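Local coordinates for protein NADH oxidase (Thermus thermophilus, PDB 6RVB) that probably reduces coenzyme A disulfide with NADH, using a bound FAD as the redox cofactor, at residues Ala278-Phe286 against Trp295-Gly306. Numbering follows the deposited sequence.
Sequences AAGDVAESF and WLPLGDVANKHG. With FAD (flavin-adenine dinucleotide), chain E.
His305, on helix 299-313, meets Ala279, Gly280 and Ser285 in and beyond the loop that follows strand 276-278. Its CB lies 3.7 Å from Ala279 CB. With CG anti to the carbonyl carbon (chi1 -76°), the ring enters the loop edge first. ND1 accepts a hydrogen bond from Gly280 N at 3.0 Å, fairly straight at 161°. CE1 lies nearest Ser285 OG, with Ala283 O farther off at the ring edge. At the far end NE2 shares a 2.8 Å hydrogen bond with Ser285 OG, and either atom could be the donor. Val301 O lies above one ring face, toward its rim, and Phe320 packs edge-to-face with the ring. A leucine here would probably leave Gly280 N and Ser285 OG without their ring partners and the loop less firmly held.

Strand 276-278 is an outer strand of the parallel sheet in the Rossmann-like FAD-binding domain of this pyridine nucleotide-disulfide oxidoreductase. Asp281 N donates to FAD O2P. Asp281 OD1 accepts from FAD O3' at 2.9 Å, and OD2 forms a salt bridge with Arg134. Gly299 N donates to FAD O2 at 3.0 Å. Trp295 NE1 donates to Asp281 O at 2.8 Å, from above the carbonyl plane, while Pro297 CG covers one indole face.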
# COMPACT_ATOMS: atom_id res chain seq x y z
N ALA A 278 31.56 -2.09 -5.63
CA ALA A 278 30.64 -2.60 -6.62
C ALA A 278 29.21 -2.21 -6.33
O ALA A 278 28.84 -2.29 -5.18
CB ALA A 278 30.77 -4.11 -6.74
N ALA A 279 28.43 -1.87 -7.39
CA ALA A 279 27.01 -1.48 -7.30
C ALA A 279 26.07 -2.05 -8.39
O ALA A 279 26.44 -2.13 -9.57
CB ALA A 279 26.92 0.04 -7.29
N GLY A 280 24.85 -2.46 -8.03
CA GLY A 280 23.88 -2.86 -9.03
C GLY A 280 23.76 -4.35 -9.32
O GLY A 280 23.89 -5.20 -8.41
N ASP A 281 23.51 -4.73 -10.56
CA ASP A 281 23.16 -6.12 -10.75
C ASP A 281 24.34 -7.06 -10.69
O ASP A 281 24.17 -8.23 -10.77
CB ASP A 281 22.39 -6.37 -12.03
CG ASP A 281 20.99 -5.80 -12.02
OD1 ASP A 281 20.53 -5.35 -10.93
OD2 ASP A 281 20.37 -5.82 -13.13
N VAL A 282 25.55 -6.55 -10.58
CA VAL A 282 26.73 -7.35 -10.52
C VAL A 282 27.07 -7.62 -9.06
O VAL A 282 28.01 -8.33 -8.77
CB VAL A 282 27.88 -6.54 -11.11
CG1 VAL A 282 28.11 -5.33 -10.32
CG2 VAL A 282 29.12 -7.26 -11.12
N ALA A 283 26.30 -7.07 -8.12
CA ALA A 283 26.70 -7.14 -6.70
C ALA A 283 25.74 -7.86 -5.75
O ALA A 283 24.54 -7.73 -5.87
CB ALA A 283 26.92 -5.83 -6.22
N GLU A 284 26.28 -8.63 -4.82
CA GLU A 284 25.47 -9.34 -3.84
C GLU A 284 24.93 -8.32 -2.84
O GLU A 284 25.47 -7.25 -2.67
CB GLU A 284 26.30 -10.30 -3.01
CG GLU A 284 26.97 -11.40 -3.72
CD GLU A 284 27.74 -12.34 -2.77
OE1 GLU A 284 27.73 -13.57 -3.07
OE2 GLU A 284 28.35 -11.84 -1.74
N SER A 285 23.85 -8.67 -2.15
CA SER A 285 23.29 -7.85 -1.08
C SER A 285 22.99 -8.77 0.10
O SER A 285 22.80 -9.99 -0.06
CB SER A 285 22.03 -7.11 -1.51
OG SER A 285 22.15 -6.38 -2.73
N PHE A 286 22.95 -8.20 1.30
CA PHE A 286 22.66 -9.02 2.48
C PHE A 286 21.22 -9.28 2.68
O PHE A 286 20.46 -8.36 2.80
CB PHE A 286 23.18 -8.35 3.70
CG PHE A 286 22.95 -9.10 4.98
CD1 PHE A 286 23.70 -10.21 5.31
CD2 PHE A 286 22.07 -8.62 5.91
CE1 PHE A 286 23.53 -10.86 6.53
CE2 PHE A 286 21.93 -9.26 7.12
CZ PHE A 286 22.67 -10.39 7.41
N TRP A 295 21.54 -12.58 -4.07
CA TRP A 295 21.66 -11.77 -5.24
C TRP A 295 20.32 -11.31 -5.60
O TRP A 295 19.51 -12.09 -5.93
CB TRP A 295 22.28 -12.55 -6.42
CG TRP A 295 22.52 -11.73 -7.67
CD1 TRP A 295 23.04 -10.51 -7.71
CD2 TRP A 295 22.28 -12.11 -9.04
NE1 TRP A 295 23.10 -10.04 -8.98
CE2 TRP A 295 22.66 -11.01 -9.83
CE3 TRP A 295 21.77 -13.23 -9.69
CZ2 TRP A 295 22.54 -11.02 -11.17
CZ3 TRP A 295 21.66 -13.19 -11.00
CH2 TRP A 295 22.00 -12.10 -11.72
N LEU A 296 20.05 -10.03 -5.53
CA LEU A 296 18.73 -9.53 -5.81
C LEU A 296 18.80 -8.37 -6.88
O LEU A 296 18.70 -7.21 -6.56
CB LEU A 296 18.08 -9.14 -4.48
CG LEU A 296 16.75 -8.43 -4.52
CD1 LEU A 296 15.80 -9.52 -4.82
CD2 LEU A 296 16.49 -7.93 -3.22
N PRO A 297 18.94 -8.72 -8.16
CA PRO A 297 19.06 -7.77 -9.25
C PRO A 297 17.85 -6.98 -9.58
O PRO A 297 17.38 -7.08 -10.69
CB PRO A 297 19.37 -8.64 -10.43
CG PRO A 297 19.81 -9.87 -9.92
CD PRO A 297 19.14 -10.09 -8.64
N LEU A 298 17.38 -6.17 -8.67
CA LEU A 298 16.30 -5.23 -8.97
C LEU A 298 16.84 -3.84 -9.05
O LEU A 298 17.90 -3.59 -8.55
CB LEU A 298 15.24 -5.26 -7.87
CG LEU A 298 14.73 -6.68 -7.69
CD1 LEU A 298 14.16 -6.79 -6.41
CD2 LEU A 298 13.74 -7.07 -8.71
N GLY A 299 16.11 -2.94 -9.66
CA GLY A 299 16.61 -1.63 -9.98
C GLY A 299 16.55 -0.68 -8.81
O GLY A 299 17.38 0.21 -8.69
N ASP A 300 15.57 -0.83 -7.93
CA ASP A 300 15.61 -0.03 -6.71
C ASP A 300 16.83 -0.43 -5.84
O ASP A 300 17.47 0.39 -5.27
CB ASP A 300 14.30 -0.15 -5.97
CG ASP A 300 14.08 -1.52 -5.37
OD1 ASP A 300 14.08 -2.51 -6.18
OD2 ASP A 300 13.91 -1.57 -4.10
N VAL A 301 17.20 -1.72 -5.78
CA VAL A 301 18.40 -2.10 -5.05
C VAL A 301 19.60 -1.64 -5.81
O VAL A 301 20.57 -1.30 -5.19
CB VAL A 301 18.49 -3.60 -4.52
CG1 VAL A 301 17.56 -4.47 -5.13
CG2 VAL A 301 19.82 -4.16 -4.72
N ALA A 302 19.55 -1.51 -7.14
CA ALA A 302 20.72 -0.97 -7.82
C ALA A 302 20.89 0.50 -7.53
O ALA A 302 21.98 0.89 -7.26
CB ALA A 302 20.73 -1.25 -9.28
N ASN A 303 19.84 1.30 -7.50
CA ASN A 303 20.04 2.69 -7.05
C ASN A 303 20.55 2.84 -5.58
O ASN A 303 21.33 3.74 -5.23
CB ASN A 303 18.79 3.50 -7.20
CG ASN A 303 18.53 3.92 -8.56
OD1 ASN A 303 18.76 5.05 -8.88
ND2 ASN A 303 17.96 3.05 -9.35
N LYS A 304 20.09 1.97 -4.70
CA LYS A 304 20.57 2.02 -3.34
C LYS A 304 22.06 1.66 -3.25
O LYS A 304 22.79 2.29 -2.48
CB LYS A 304 19.72 1.12 -2.43
CG LYS A 304 18.33 1.63 -2.27
CD LYS A 304 17.45 0.60 -1.61
CE LYS A 304 16.04 1.11 -1.29
NZ LYS A 304 15.18 -0.04 -1.06
N HIS A 305 22.51 0.67 -4.02
CA HIS A 305 23.89 0.35 -3.98
C HIS A 305 24.62 1.59 -4.43
O HIS A 305 25.53 2.07 -3.72
CB HIS A 305 24.22 -0.72 -4.93
CG HIS A 305 23.81 -2.05 -4.50
ND1 HIS A 305 24.01 -3.17 -5.28
CD2 HIS A 305 23.22 -2.48 -3.38
CE1 HIS A 305 23.54 -4.22 -4.65
NE2 HIS A 305 23.05 -3.83 -3.48
N GLY A 306 24.25 2.11 -5.61
CA GLY A 306 24.98 3.18 -6.23
C GLY A 306 24.99 4.44 -5.36
O GLY A 306 26.07 5.04 -5.14
PA FAD E . 22.64 -2.87 -15.97
O1A FAD E . 22.64 -4.43 -16.41
O2A FAD E . 21.34 -2.03 -15.95
O5B FAD E . 23.75 -2.01 -16.86
C5B FAD E . 25.14 -2.44 -17.04
C4B FAD E . 25.80 -1.72 -18.22
O4B FAD E . 27.19 -1.72 -17.95
C3B FAD E . 25.49 -2.39 -19.55
O3B FAD E . 24.77 -1.51 -20.48
C2B FAD E . 26.85 -2.66 -20.03
O2B FAD E . 26.73 -2.18 -21.37
C1B FAD E . 27.83 -1.84 -19.14
N9A FAD E . 29.11 -2.62 -19.00
C8A FAD E . 29.23 -3.96 -18.74
N7A FAD E . 30.52 -4.40 -18.84
C5A FAD E . 31.26 -3.31 -19.16
C6A FAD E . 32.72 -3.10 -19.40
N6A FAD E . 33.54 -4.18 -19.25
N1A FAD E . 33.11 -1.84 -19.73
C2A FAD E . 32.19 -0.81 -19.82
N3A FAD E . 30.83 -0.88 -19.62
C4A FAD E . 30.34 -2.13 -19.28
N1 FAD E . 13.79 -3.92 -11.82
C2 FAD E . 12.82 -3.57 -10.91
O2 FAD E . 13.14 -3.23 -9.73
N3 FAD E . 11.53 -3.56 -11.29
C4 FAD E . 11.10 -3.86 -12.57
O4 FAD E . 9.86 -3.84 -12.94
C4X FAD E . 12.12 -4.20 -13.61
N5 FAD E . 11.70 -4.49 -14.90
C5X FAD E . 12.68 -4.83 -15.80
C6 FAD E . 12.31 -5.14 -17.13
C7 FAD E . 13.29 -5.48 -18.09
C7M FAD E . 12.84 -5.80 -19.48
C8 FAD E . 14.76 -5.50 -17.71
C8M FAD E . 15.85 -5.86 -18.68
C9 FAD E . 15.13 -5.21 -16.38
C9A FAD E . 14.17 -4.87 -15.38
N10 FAD E . 14.59 -4.54 -14.04
C10 FAD E . 13.55 -4.22 -13.13
C1' FAD E . 16.00 -4.62 -13.58
C2' FAD E . 16.88 -3.48 -13.98
O2' FAD E . 17.12 -3.50 -15.38
C3' FAD E . 18.24 -3.63 -13.36
O3' FAD E . 18.11 -4.11 -12.02
C4' FAD E . 18.84 -2.22 -13.40
O4' FAD E . 18.92 -1.58 -14.73
C5' FAD E . 20.16 -2.13 -12.60
O5' FAD E . 21.31 -2.48 -13.36
P FAD E . 22.83 -2.00 -13.07
O1P FAD E . 22.94 -0.48 -13.15
O2P FAD E . 23.71 -2.80 -12.09
O3P FAD E . 23.36 -2.57 -14.49